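Local coordinates for hypothetical protein Atu0240 (Agrobacterium tumefaciens str. C58, PDB 2GAX), which is of unknown function but belongs to the DUF2000 family of the PTH2 clan, so it probably shares the fold of the PTH2-type peptidyl-tRNA hydrolases, at residues Ile80-Tyr85 against Val113-Arg118; Ile6-Arg11 against Ile58-Thr63; Ile86-Ala91 against Arg99-His104. All coordinates share one frame; numbering follows the deposited sequence.

Contact 1 of 3, residues Ile80-Tyr85 against Val113-Arg118; sequences ITTSLY and VGMALR
Leu84 and Met115 both carry CG anti to the backbone N (chi1 -154° and -174°), and on this non-hydrogen-bonded antiparallel pair the two chains cross obliquely, with Leu84 CD1 coming down to 3.6 Å from Met115 CG. In Met115, a selenomethionine, the extended first two torsions carry SE past the methyl of Thr82, and the bend at chi3 keeps CE beside it as well. Thr82 holds OG1 in the crowded position between N and the carbonyl carbon (chi1 56°). Its CG2 thereby lies 3.8 Å from Leu117 CB, and the two side chains stand side by side, pointing the same way.

Backbone bonds zip the strands on either side of that pair. Ser83 N gives to Ala116 O at 3.0 Å and Ala116 N returns a bond to Ser83 O, while Tyr85 N reaches Gly114 O. At the far end the ladder slips by one residue: Tyr85 O takes both Val113 N, at 2.8 Å, and Gly114 N, at 3.2 Å. This is a classic beta bulge, and the extra residue brings Val113 CG2 to 3.5 Å from Tyr85 CD2, oblique to the ring. At the other end, where direct pairing stops, a water bridges Thr81 O and Arg118 N.

Within the mixed sheet, 83-86 is an edge strand and 112-120 its inner neighbour, bonded on its other side to strand 4-11. Helix 65-77 packs on Thr82, Leu84 and Met115, helix 121-127 meets Ile80, Met115 and Leu117, and Ser83 OG is hydrogen-bonded to Leu26 O of helix 16-33.

Contact 2 of 3, residues Ile6-Arg11 against Ile58-Thr63; sequences IAVILR and IVVMAT
The central strand of the mixed sheet, 4-11, meets its parallel neighbour 58-63 here, the two joined along the chain through helix 16-33 as a beta-alpha-beta crossover with a small hairpin inserted after the helix. Ile58 opens the second strand. Its CG1 lies alongside Ile6 CG2 at 4.0 Å, and its own CG2 reaches across to Val8 CG2. These side chains share one face of the sheet, the one on which helix 16-33 packs against Leu10 and Ile58.

Val59 uses both of its backbone polar atoms on the same partner strand: its N gives to Ile6 O, and its O accepts from Val8 N at 2.8 Å, nearly along the C=O axis. Val60 returns to the helix 16-33 face, where CG1 crosses Leu10 CD1 obliquely at 4.1 Å; its backbone turns outward to bond His134, which carries the sheet on to strand 132-133.

Met61, a selenomethionine, is the tightest place. Its N bonds to Val8 O at 2.7 Å and its O receives Leu10 N, which approaches from above the carbonyl plane. On the opposite face, CG sits beside the backbone N (chi1 -59°) and the bend at chi3 (-71°) turns CE back over the first strand. That methyl wedges between Ala7 CB, 3.2 Å away, and Ile9 CG1, at 3.3 Å; both are closer than usual van der Waals contact.

Ala62 offers its CA-H to Leu10 O in a CA-H...O contact. Thr63 closes the ladder: its N lies almost on the Leu10 C=O axis, 3.0 Å from Leu10 O, while CG2, placed between N and the carbonyl carbon, lies 3.8 Å from Ile9 CG2.

Contact 3 of 3, residues Ile86-Ala91 against Arg99-His104; sequences IEEMFA and RQVFSH
Ile86, the last residue of strand 83-86, points its CB toward helix 95-102, and its side chain is the one to follow. At CB it forks. The CG2 branch, beside the backbone N, runs to the aromatic ring of Phe102 and lies 4.1 Å from Phe102 CE1, with Phe102 CD1 equally near; it meets the ring obliquely. The other branch starts at CG1, held in the crowded position between N and the carbonyl carbon (chi1 64°), and continues extended to CD1. That terminal methyl rests on the helix backbone itself, 3.9 Å from Phe102 CA and 4.1 Å from Val101 O. Ile86 thus touches Phe102 twice, one branch at its ring and the other at its main chain.

Past Ile86 the chain coils into a short 3-10 turn, tightened by the bond from Met89 N to Ile86 O at 3.1 Å. The turn presents two more side chains to the helix. Glu88 contributes its CB, 3.8 Å from Val101 CG2, before bending at chi2 so that its carboxylate leads away. Met89, a selenomethionine, brings CG to 4.1 Å from Val101 CG1, so both methyls of Val101 are used. Beyond CG, the chain lies alongside Phe102 and sets SE 3.9 Å from Phe102 CD1, an oblique approach, the line from SE to the ring centroid standing 67° off the ring normal.

No hydrogen bond crosses this interface; it is apolar packing near the surface, its centre about 16 Å from the centre of the chain. Phe105, in the loop after the helix, also touches Ile86 and Glu88. What results is a 3-10 turn at the end of an edge strand docked on the following helix, closed by a Met-aromatic contact between Met89 and Phe102.

Overall arrangement
Contacts 1 and 2 are two strand pairings of one mixed sheet, with the pairing of strands 112-120 and 4-11 between them, and their centres are about 9 Å apart. In that middle pairing Met115 O takes Ile9 N and Val113 O takes Arg11 N in probable hydrogen bonds. Along the chain contact 2 closes before contact 1 opens, and contact 3 is nested inside the loop that contact 1 closes. Contact 3 lies beyond the edge strand, its centre about 14 Å from that of contact 1 and 20 Å from that of contact 2. Leu84 packs on Phe102, and a salt bridge from Arg11 NH1 to Glu87 OE1 ties the 3-10 turn to the central strand, so the edge structure and the sheet core are directly linked.

Contact 1 of 3, residues Ile80-Tyr85 against Val113-Arg118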
ATOM      1  N   ILE A  80       4.653   0.190 -12.788  1.00 31.65           N
ATOM      2  CA  ILE A  80       4.389   0.888 -11.527  1.00 30.89           C
ATOM      3  C   ILE A  80       5.329   0.371 -10.438  1.00 30.83           C
ATOM      4  O   ILE A  80       5.555  -0.847 -10.312  1.00 31.02           O
ATOM      5  CB  ILE A  80       2.904   0.705 -11.084  1.00 30.61           C
ATOM      6  CG1 ILE A  80       1.934   1.001 -12.242  1.00 31.06           C
ATOM      7  CG2 ILE A  80       2.576   1.495  -9.796  1.00 29.26           C
ATOM      8  CD1 ILE A  80       2.031   2.396 -12.850  1.00 30.63           C
ATOM      9  N   THR A  81       5.908   1.307  -9.691  1.00 30.11           N
ATOM     10  CA  THR A  81       6.693   0.995  -8.507  1.00 29.70           C
ATOM     11  C   THR A  81       5.756   1.078  -7.305  1.00 29.18           C
ATOM     12  O   THR A  81       5.143   2.120  -7.052  1.00 29.29           O
ATOM     13  CB  THR A  81       7.912   1.941  -8.363  1.00 30.07           C
ATOM     14  OG1 THR A  81       8.752   1.805  -9.519  1.00 28.93           O
ATOM     15  CG2 THR A  81       8.731   1.604  -7.114  1.00 30.29           C
ATOM     16  N   THR A  82       5.636  -0.031  -6.582  1.00 28.03           N
ATOM     17  CA  THR A  82       4.619  -0.142  -5.529  1.00 27.66           C
ATOM     18  C   THR A  82       5.259  -0.299  -4.158  1.00 26.28           C
ATOM     19  O   THR A  82       6.436  -0.617  -4.066  1.00 26.78           O
ATOM     20  CB  THR A  82       3.700  -1.370  -5.767  1.00 27.65           C
ATOM     21  OG1 THR A  82       4.489  -2.570  -5.857  1.00 28.31           O
ATOM     22  CG2 THR A  82       2.869  -1.199  -7.026  1.00 29.05           C
ATOM     23  N   SER A  83       4.499  -0.051  -3.098  1.00 26.43           N
ATOM     24  CA  SER A  83       4.872  -0.584  -1.777  1.00 26.06           C
ATOM     25  C   SER A  83       4.353  -2.014  -1.676  1.00 26.01           C
ATOM     26  O   SER A  83       3.257  -2.301  -2.135  1.00 25.85           O
ATOM     27  CB  SER A  83       4.257   0.252  -0.656  1.00 26.24           C
ATOM     28  OG  SER A  83       4.585   1.616  -0.825  1.00 27.60           O
ATOM     29  N   LEU A  84       5.129  -2.900  -1.057  1.00 26.30           N
ATOM     30  CA  LEU A  84       4.780  -4.319  -0.983  1.00 26.11           C
ATOM     31  C   LEU A  84       5.203  -4.911   0.353  1.00 26.49           C
ATOM     32  O   LEU A  84       6.258  -4.561   0.893  1.00 25.07           O
ATOM     33  CB  LEU A  84       5.407  -5.109  -2.129  1.00 27.12           C
ATOM     34  CG  LEU A  84       4.673  -6.397  -2.545  1.00 26.64           C
ATOM     35  CD1 LEU A  84       3.387  -6.121  -3.286  1.00 30.37           C
ATOM     36  CD2 LEU A  84       5.581  -7.316  -3.344  1.00 28.00           C
ATOM     37  N   TYR A  85       4.364  -5.804   0.865  1.00 26.47           N
ATOM     38  CA  TYR A  85       4.550  -6.421   2.179  1.00 27.22           C
ATOM     39  C   TYR A  85       4.179  -7.892   2.011  1.00 27.27           C
ATOM     40  O   TYR A  85       3.079  -8.205   1.547  1.00 28.19           O
ATOM     41  CB  TYR A  85       3.605  -5.736   3.176  1.00 27.36           C
ATOM     42  CG  TYR A  85       3.944  -5.863   4.650  1.00 28.15           C
ATOM     43  CD1 TYR A  85       4.157  -4.719   5.433  1.00 28.21           C
ATOM     44  CD2 TYR A  85       4.038  -7.118   5.272  1.00 28.85           C
ATOM     45  CE1 TYR A  85       4.465  -4.825   6.803  1.00 28.37           C
ATOM     46  CE2 TYR A  85       4.328  -7.228   6.625  1.00 27.34           C
ATOM     47  CZ  TYR A  85       4.544  -6.090   7.377  1.00 28.23           C
ATOM     48  OH  TYR A  85       4.823  -6.222   8.721  1.00 31.14           O
ATOM     49  N   VAL A 113       0.853  -9.970   1.392  1.00 27.77           N
ATOM     50  CA  VAL A 113      -0.229  -9.662   2.322  1.00 27.59           C
ATOM     51  C   VAL A 113      -0.770  -8.239   2.144  1.00 27.08           C
ATOM     52  O   VAL A 113      -1.844  -7.908   2.638  1.00 27.26           O
ATOM     53  CB  VAL A 113       0.163  -9.971   3.783  1.00 27.43           C
ATOM     54  CG1 VAL A 113       0.513 -11.463   3.916  1.00 28.07           C
ATOM     55  CG2 VAL A 113       1.348  -9.104   4.244  1.00 26.93           C
ATOM     56  N   GLY A 114      -0.040  -7.403   1.415  1.00 27.33           N
ATOM     57  CA  GLY A 114      -0.522  -6.055   1.121  1.00 26.34           C
ATOM     58  C   GLY A 114       0.301  -5.391   0.044  1.00 26.75           C
ATOM     59  O   GLY A 114       1.472  -5.706  -0.124  1.00 25.64           O
HETATM   60  N   MSE A 115      -0.337  -4.478  -0.679  1.00 27.50           N
HETATM   61  CA  MSE A 115       0.317  -3.643  -1.679  1.00 30.52           C
HETATM   62  C   MSE A 115      -0.375  -2.294  -1.710  1.00 28.40           C
HETATM   63  O   MSE A 115      -1.586  -2.201  -1.484  1.00 28.18           O
HETATM   64  CB  MSE A 115       0.240  -4.282  -3.063  1.00 29.78           C
HETATM   65  CG  MSE A 115       1.029  -3.542  -4.142  1.00 33.57           C
HETATM   66 SE   MSE A 115       0.818  -4.388  -5.922  1.00 42.83          SE
HETATM   67  CE  MSE A 115      -0.545  -3.214  -6.683  1.00 39.53           C
ATOM     68  N   ALA A 116       0.391  -1.245  -1.969  1.00 27.42           N
ATOM     69  CA  ALA A 116      -0.191   0.064  -2.215  1.00 26.66           C
ATOM     70  C   ALA A 116       0.456   0.636  -3.429  1.00 26.79           C
ATOM     71  O   ALA A 116       1.640   0.406  -3.682  1.00 26.30           O
ATOM     72  CB  ALA A 116       0.026   1.015  -1.049  1.00 26.03           C
ATOM     73  N   LEU A 117      -0.310   1.447  -4.137  1.00 26.65           N
ATOM     74  CA  LEU A 117       0.203   2.136  -5.311  1.00 27.69           C
ATOM     75  C   LEU A 117      -0.449   3.503  -5.455  1.00 28.25           C
ATOM     76  O   LEU A 117      -1.552   3.746  -4.930  1.00 28.16           O
ATOM     77  CB  LEU A 117      -0.029   1.282  -6.558  1.00 27.86           C
ATOM     78  CG  LEU A 117      -1.438   1.121  -7.152  1.00 28.05           C
ATOM     79  CD1 LEU A 117      -1.342   0.662  -8.624  1.00 28.47           C
ATOM     80  CD2 LEU A 117      -2.327   0.182  -6.330  1.00 30.41           C
ATOM     81  N   ARG A 118       0.257   4.386  -6.153  1.00 29.47           N
ATOM     82  CA  ARG A 118      -0.261   5.664  -6.605  1.00 30.86           C
ATOM     83  C   ARG A 118       0.099   5.764  -8.085  1.00 32.12           C
ATOM     84  O   ARG A 118       1.285   5.770  -8.443  1.00 32.32           O
ATOM     85  CB  ARG A 118       0.382   6.815  -5.845  1.00 30.48           C
ATOM     86  CG  ARG A 118       0.009   8.205  -6.379  1.00 30.26           C
ATOM     87  CD  ARG A 118       0.693   9.295  -5.563  1.00 32.64           C
ATOM     88  NE  ARG A 118       0.152  10.614  -5.880  1.00 33.14           N
ATOM     89  CZ  ARG A 118       0.556  11.367  -6.903  1.00 34.71           C
ATOM     90  NH1 ARG A 118       1.538  10.954  -7.703  1.00 33.22           N
ATOM     91  NH2 ARG A 118      -0.005  12.556  -7.105  1.00 36.15           N
TER
HETATM   92  O   HOH W   1       2.993   3.661  -6.234  1.00 28.59           O

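Contact 2 of 3, residues Ile6-Arg11 against Ile58-Thr63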
ATOM      1  N   ILE A   6      -4.647   6.795  -5.099  1.00 31.12           N
ATOM      2  CA  ILE A   6      -3.904   5.982  -4.122  1.00 29.44           C
ATOM      3  C   ILE A   6      -4.785   4.833  -3.635  1.00 29.46           C
ATOM      4  O   ILE A   6      -5.886   5.044  -3.123  1.00 29.69           O
ATOM      5  CB  ILE A   6      -3.391   6.816  -2.902  1.00 28.74           C
ATOM      6  CG1 ILE A   6      -2.489   7.960  -3.361  1.00 27.88           C
ATOM      7  CG2 ILE A   6      -2.610   5.932  -1.926  1.00 27.93           C
ATOM      8  CD1 ILE A   6      -2.066   8.889  -2.242  1.00 29.11           C
ATOM      9  N   ALA A   7      -4.294   3.612  -3.806  1.00 29.19           N
ATOM     10  CA  ALA A   7      -5.014   2.437  -3.395  1.00 28.88           C
ATOM     11  C   ALA A   7      -4.133   1.541  -2.547  1.00 28.64           C
ATOM     12  O   ALA A   7      -2.939   1.379  -2.822  1.00 28.23           O
ATOM     13  CB  ALA A   7      -5.527   1.683  -4.601  1.00 28.96           C
ATOM     14  N   VAL A   8      -4.740   0.980  -1.507  1.00 28.73           N
ATOM     15  CA  VAL A   8      -4.110  -0.019  -0.658  1.00 29.01           C
ATOM     16  C   VAL A   8      -4.918  -1.310  -0.795  1.00 28.79           C
ATOM     17  O   VAL A   8      -6.130  -1.278  -0.639  1.00 29.23           O
ATOM     18  CB  VAL A   8      -4.152   0.426   0.820  1.00 28.86           C
ATOM     19  CG1 VAL A   8      -3.628  -0.685   1.740  1.00 29.98           C
ATOM     20  CG2 VAL A   8      -3.386   1.727   1.029  1.00 29.86           C
ATOM     21  N   ILE A   9      -4.258  -2.433  -1.087  1.00 29.33           N
ATOM     22  CA  ILE A   9      -4.924  -3.740  -1.186  1.00 29.86           C
ATOM     23  C   ILE A   9      -4.330  -4.747  -0.194  1.00 30.14           C
ATOM     24  O   ILE A   9      -3.143  -5.091  -0.255  1.00 29.65           O
ATOM     25  CB  ILE A   9      -4.896  -4.364  -2.628  1.00 30.09           C
ATOM     26  CG1 ILE A   9      -5.212  -3.343  -3.715  1.00 30.10           C
ATOM     27  CG2 ILE A   9      -5.880  -5.540  -2.742  1.00 29.64           C
ATOM     28  CD1 ILE A   9      -3.980  -2.693  -4.368  1.00 31.41           C
ATOM     29  N   LEU A  10      -5.183  -5.239   0.701  1.00 30.35           N
ATOM     30  CA  LEU A  10      -4.774  -6.144   1.767  1.00 30.30           C
ATOM     31  C   LEU A  10      -5.272  -7.558   1.524  1.00 30.90           C
ATOM     32  O   LEU A  10      -6.280  -7.761   0.853  1.00 31.51           O
ATOM     33  CB  LEU A  10      -5.317  -5.629   3.106  1.00 30.77           C
ATOM     34  CG  LEU A  10      -4.859  -4.204   3.450  1.00 30.05           C
ATOM     35  CD1 LEU A  10      -5.638  -3.653   4.628  1.00 29.03           C
ATOM     36  CD2 LEU A  10      -3.337  -4.137   3.702  1.00 30.13           C
ATOM     37  N   ARG A  11      -4.557  -8.543   2.048  1.00 31.04           N
ATOM     38  CA  ARG A  11      -5.046  -9.919   1.963  1.00 31.59           C
ATOM     39  C   ARG A  11      -6.165 -10.056   2.998  1.00 32.29           C
ATOM     40  O   ARG A  11      -5.966  -9.713   4.161  1.00 32.36           O
ATOM     41  CB  ARG A  11      -3.916 -10.927   2.205  1.00 31.04           C
ATOM     42  CG  ARG A  11      -4.234 -12.318   1.630  1.00 31.21           C
ATOM     43  CD  ARG A  11      -3.088 -13.282   1.838  1.00 32.46           C
ATOM     44  NE  ARG A  11      -2.925 -13.671   3.241  1.00 31.01           N
ATOM     45  CZ  ARG A  11      -1.847 -14.289   3.718  1.00 31.84           C
ATOM     46  NH1 ARG A  11      -0.832 -14.580   2.918  1.00 32.72           N
ATOM     47  NH2 ARG A  11      -1.766 -14.608   5.000  1.00 32.47           N
ATOM     48  N   ILE A  58      -7.382   8.087  -0.116  1.00 30.98           N
ATOM     49  CA  ILE A  58      -6.753   6.780  -0.093  1.00 32.08           C
ATOM     50  C   ILE A  58      -7.849   5.715  -0.018  1.00 32.59           C
ATOM     51  O   ILE A  58      -8.600   5.644   0.965  1.00 33.26           O
ATOM     52  CB  ILE A  58      -5.781   6.673   1.118  1.00 32.11           C
ATOM     53  CG1 ILE A  58      -4.660   7.711   0.994  1.00 32.69           C
ATOM     54  CG2 ILE A  58      -5.213   5.255   1.275  1.00 32.69           C
ATOM     55  CD1 ILE A  58      -4.069   8.151   2.321  1.00 32.98           C
ATOM     56  N   VAL A  59      -7.964   4.910  -1.070  1.00 32.40           N
ATOM     57  CA  VAL A  59      -8.954   3.829  -1.113  1.00 32.70           C
ATOM     58  C   VAL A  59      -8.369   2.520  -0.576  1.00 32.41           C
ATOM     59  O   VAL A  59      -7.326   2.080  -1.036  1.00 32.75           O
ATOM     60  CB  VAL A  59      -9.482   3.628  -2.566  1.00 32.27           C
ATOM     61  CG1 VAL A  59     -10.350   2.411  -2.659  1.00 34.26           C
ATOM     62  CG2 VAL A  59     -10.241   4.857  -3.025  1.00 33.11           C
ATOM     63  N   VAL A  60      -9.040   1.891   0.388  1.00 32.72           N
ATOM     64  CA  VAL A  60      -8.555   0.614   0.941  1.00 33.32           C
ATOM     65  C   VAL A  60      -9.411  -0.555   0.450  1.00 34.02           C
ATOM     66  O   VAL A  60     -10.639  -0.495   0.501  1.00 33.15           O
ATOM     67  CB  VAL A  60      -8.501   0.635   2.491  1.00 32.86           C
ATOM     68  CG1 VAL A  60      -7.922  -0.682   3.042  1.00 34.03           C
ATOM     69  CG2 VAL A  60      -7.670   1.816   2.968  1.00 33.75           C
HETATM   70  N   MSE A  61      -8.746  -1.605  -0.033  1.00 34.58           N
HETATM   71  CA  MSE A  61      -9.421  -2.775  -0.590  1.00 37.92           C
HETATM   72  C   MSE A  61      -8.872  -4.067   0.007  1.00 35.79           C
HETATM   73  O   MSE A  61      -7.846  -4.059   0.678  1.00 34.96           O
HETATM   74  CB  MSE A  61      -9.268  -2.800  -2.113  1.00 37.28           C
HETATM   75  CG  MSE A  61      -9.833  -1.574  -2.810  1.00 40.96           C
HETATM   76 SE   MSE A  61      -9.130  -1.428  -4.636  1.00 48.36          SE
HETATM   77  CE  MSE A  61      -7.384  -0.945  -4.209  1.00 47.31           C
ATOM     78  N   ALA A  62      -9.573  -5.175  -0.227  1.00 35.17           N
ATOM     79  CA  ALA A  62      -9.119  -6.481   0.240  1.00 34.73           C
ATOM     80  C   ALA A  62      -9.458  -7.543  -0.794  1.00 34.90           C
ATOM     81  O   ALA A  62     -10.413  -7.394  -1.549  1.00 35.02           O
ATOM     82  CB  ALA A  62      -9.742  -6.822   1.592  1.00 34.37           C
ATOM     83  N   THR A  63      -8.648  -8.592  -0.847  1.00 35.50           N
ATOM     84  CA  THR A  63      -8.919  -9.724  -1.730  1.00 35.77           C
ATOM     85  C   THR A  63      -8.151 -10.960  -1.269  1.00 35.46           C
ATOM     86  O   THR A  63      -7.422 -10.907  -0.279  1.00 34.77           O
ATOM     87  CB  THR A  63      -8.627  -9.387  -3.218  1.00 36.21           C
ATOM     88  OG1 THR A  63      -9.041 -10.475  -4.053  1.00 36.66           O
ATOM     89  CG2 THR A  63      -7.141  -9.102  -3.448  1.00 36.97           C
TER

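Contact 3 of 3, residues Ile86-Ala91 against Arg99-His104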
ATOM      1  N   ILE A  86       5.111  -8.786   2.340  1.00 27.19           N
ATOM      2  CA  ILE A  86       4.891 -10.236   2.236  1.00 27.40           C
ATOM      3  C   ILE A  86       4.724 -10.839   3.633  1.00 28.19           C
ATOM      4  O   ILE A  86       5.139 -10.245   4.619  1.00 27.81           O
ATOM      5  CB  ILE A  86       6.022 -10.993   1.453  1.00 26.77           C
ATOM      6  CG1 ILE A  86       7.383 -10.903   2.175  1.00 26.64           C
ATOM      7  CG2 ILE A  86       6.150 -10.461   0.015  1.00 28.08           C
ATOM      8  CD1 ILE A  86       8.418 -11.914   1.670  1.00 26.48           C
ATOM      9  N   GLU A  87       4.111 -12.019   3.693  1.00 29.14           N
ATOM     10  CA  GLU A  87       3.797 -12.688   4.952  1.00 30.50           C
ATOM     11  C   GLU A  87       5.011 -12.883   5.864  1.00 30.34           C
ATOM     12  O   GLU A  87       4.920 -12.697   7.082  1.00 29.67           O
ATOM     13  CB  GLU A  87       3.147 -14.040   4.662  1.00 31.00           C
ATOM     14  CG  GLU A  87       2.463 -14.691   5.875  1.00 32.77           C
ATOM     15  CD  GLU A  87       1.779 -16.000   5.517  1.00 33.27           C
ATOM     16  OE1 GLU A  87       0.967 -16.009   4.578  1.00 34.52           O
ATOM     17  OE2 GLU A  87       2.076 -17.028   6.173  1.00 39.75           O
ATOM     18  N   GLU A  88       6.143 -13.251   5.266  1.00 30.13           N
ATOM     19  CA  GLU A  88       7.344 -13.563   6.018  1.00 30.68           C
ATOM     20  C   GLU A  88       7.876 -12.359   6.771  1.00 30.90           C
ATOM     21  O   GLU A  88       8.601 -12.525   7.741  1.00 31.01           O
ATOM     22  CB  GLU A  88       8.433 -14.139   5.114  1.00 30.76           C
ATOM     23  CG  GLU A  88       8.229 -15.587   4.693  1.00 31.10           C
ATOM     24  CD  GLU A  88       7.184 -15.786   3.608  1.00 34.57           C
ATOM     25  OE1 GLU A  88       6.649 -14.797   3.050  1.00 34.53           O
ATOM     26  OE2 GLU A  88       6.902 -16.956   3.302  1.00 36.03           O
HETATM   27  N   MSE A  89       7.510 -11.151   6.338  1.00 30.56           N
HETATM   28  CA  MSE A  89       7.962  -9.929   7.016  1.00 31.70           C
HETATM   29  C   MSE A  89       7.351  -9.719   8.411  1.00 31.18           C
HETATM   30  O   MSE A  89       7.783  -8.840   9.152  1.00 31.90           O
HETATM   31  CB  MSE A  89       7.749  -8.700   6.125  1.00 31.17           C
HETATM   32  CG  MSE A  89       8.700  -8.690   4.953  1.00 31.80           C
HETATM   33 SE   MSE A  89       8.174  -7.420   3.558  1.00 36.05          SE
HETATM   34  CE  MSE A  89       7.951  -5.800   4.634  1.00 31.26           C
ATOM     35  N   PHE A  90       6.345 -10.522   8.741  1.00 30.91           N
ATOM     36  CA  PHE A  90       5.778 -10.557  10.096  1.00 30.78           C
ATOM     37  C   PHE A  90       6.705 -11.230  11.108  1.00 30.79           C
ATOM     38  O   PHE A  90       6.489 -11.105  12.314  1.00 31.45           O
ATOM     39  CB  PHE A  90       4.426 -11.288  10.091  1.00 30.55           C
ATOM     40  CG  PHE A  90       3.288 -10.458   9.572  1.00 31.17           C
ATOM     41  CD1 PHE A  90       3.009  -9.215  10.124  1.00 31.55           C
ATOM     42  CD2 PHE A  90       2.470 -10.934   8.547  1.00 33.21           C
ATOM     43  CE1 PHE A  90       1.941  -8.446   9.647  1.00 32.23           C
ATOM     44  CE2 PHE A  90       1.401 -10.163   8.059  1.00 30.60           C
ATOM     45  CZ  PHE A  90       1.149  -8.926   8.606  1.00 31.01           C
ATOM     46  N   ALA A  91       7.725 -11.933  10.613  1.00 30.75           N
ATOM     47  CA  ALA A  91       8.652 -12.719  11.454  1.00 29.73           C
ATOM     48  C   ALA A  91       9.763 -11.897  12.124  1.00 29.68           C
ATOM     49  O   ALA A  91      10.375 -12.354  13.093  1.00 28.10           O
ATOM     50  CB  ALA A  91       9.277 -13.843  10.636  1.00 30.42           C
ATOM     51  N   ARG A  99      13.996  -6.838   4.385  1.00 28.67           N
ATOM     52  CA  ARG A  99      14.485  -6.645   3.007  1.00 28.76           C
ATOM     53  C   ARG A  99      15.197  -7.905   2.516  1.00 28.89           C
ATOM     54  O   ARG A  99      15.035  -8.295   1.360  1.00 27.41           O
ATOM     55  CB  ARG A  99      15.370  -5.413   2.879  1.00 29.46           C
ATOM     56  CG  ARG A  99      14.588  -4.100   2.864  1.00 28.80           C
ATOM     57  CD  ARG A  99      15.459  -2.918   2.483  1.00 30.69           C
ATOM     58  NE  ARG A  99      16.486  -2.644   3.480  1.00 29.01           N
ATOM     59  CZ  ARG A  99      17.767  -3.004   3.375  1.00 31.07           C
ATOM     60  NH1 ARG A  99      18.215  -3.660   2.313  1.00 30.08           N
ATOM     61  NH2 ARG A  99      18.618  -2.714   4.354  1.00 31.76           N
ATOM     62  N   GLN A 100      15.928  -8.568   3.419  1.00 29.36           N
ATOM     63  CA  GLN A 100      16.600  -9.843   3.097  1.00 30.57           C
ATOM     64  C   GLN A 100      15.618 -10.938   2.705  1.00 30.50           C
ATOM     65  O   GLN A 100      15.755 -11.526   1.635  1.00 30.24           O
ATOM     66  CB  GLN A 100      17.515 -10.314   4.247  1.00 30.77           C
ATOM     67  CG  GLN A 100      18.337 -11.580   3.953  1.00 34.98           C
ATOM     68  CD  GLN A 100      19.638 -11.289   3.220  1.00 41.68           C
ATOM     69  OE1 GLN A 100      19.742 -11.484   2.001  1.00 45.73           O
ATOM     70  NE2 GLN A 100      20.639 -10.804   3.959  1.00 43.05           N
ATOM     71  N   VAL A 101      14.629 -11.207   3.564  1.00 30.16           N
ATOM     72  CA  VAL A 101      13.626 -12.237   3.282  1.00 30.22           C
ATOM     73  C   VAL A 101      12.773 -11.890   2.056  1.00 29.76           C
ATOM     74  O   VAL A 101      12.431 -12.762   1.263  1.00 28.77           O
ATOM     75  CB  VAL A 101      12.731 -12.563   4.521  1.00 30.12           C
ATOM     76  CG1 VAL A 101      11.581 -11.581   4.665  1.00 31.27           C
ATOM     77  CG2 VAL A 101      12.185 -13.966   4.410  1.00 32.15           C
ATOM     78  N   PHE A 102      12.438 -10.613   1.915  1.00 29.44           N
ATOM     79  CA  PHE A 102      11.747 -10.126   0.732  1.00 29.45           C
ATOM     80  C   PHE A 102      12.465 -10.555  -0.560  1.00 29.49           C
ATOM     81  O   PHE A 102      11.819 -10.900  -1.546  1.00 28.97           O
ATOM     82  CB  PHE A 102      11.638  -8.599   0.786  1.00 29.14           C
ATOM     83  CG  PHE A 102      10.771  -8.015  -0.281  1.00 29.01           C
ATOM     84  CD1 PHE A 102       9.388  -7.968  -0.115  1.00 29.25           C
ATOM     85  CD2 PHE A 102      11.333  -7.482  -1.442  1.00 28.78           C
ATOM     86  CE1 PHE A 102       8.574  -7.404  -1.080  1.00 30.09           C
ATOM     87  CE2 PHE A 102      10.525  -6.939  -2.425  1.00 27.75           C
ATOM     88  CZ  PHE A 102       9.149  -6.895  -2.258  1.00 27.75           C
ATOM     89  N   SER A 103      13.794 -10.520  -0.541  1.00 30.60           N
ATOM     90  CA  SER A 103      14.607 -10.862  -1.727  1.00 31.70           C
ATOM     91  C   SER A 103      14.609 -12.368  -2.038  1.00 32.16           C
ATOM     92  O   SER A 103      15.133 -12.790  -3.079  1.00 31.68           O
ATOM     93  CB  SER A 103      16.047 -10.335  -1.568  1.00 31.99           C
ATOM     94  OG  SER A 103      16.812 -11.141  -0.673  1.00 33.00           O
ATOM     95  N   HIS A 104      14.031 -13.171  -1.132  1.00 32.41           N
ATOM     96  CA  HIS A 104      13.974 -14.632  -1.297  1.00 32.98           C
ATOM     97  C   HIS A 104      12.798 -15.089  -2.144  1.00 33.20           C
ATOM     98  O   HIS A 104      12.683 -16.284  -2.457  1.00 33.86           O
ATOM     99  CB  HIS A 104      13.951 -15.347   0.064  1.00 33.24           C
ATOM    100  CG  HIS A 104      15.212 -15.176   0.856  1.00 34.19           C
ATOM    101  ND1 HIS A 104      15.322 -15.562   2.172  1.00 37.05           N
ATOM    102  CD2 HIS A 104      16.412 -14.642   0.519  1.00 35.20           C
ATOM    103  CE1 HIS A 104      16.538 -15.287   2.610  1.00 37.42           C
ATOM    104  NE2 HIS A 104      17.222 -14.733   1.625  1.00 36.94           N
TER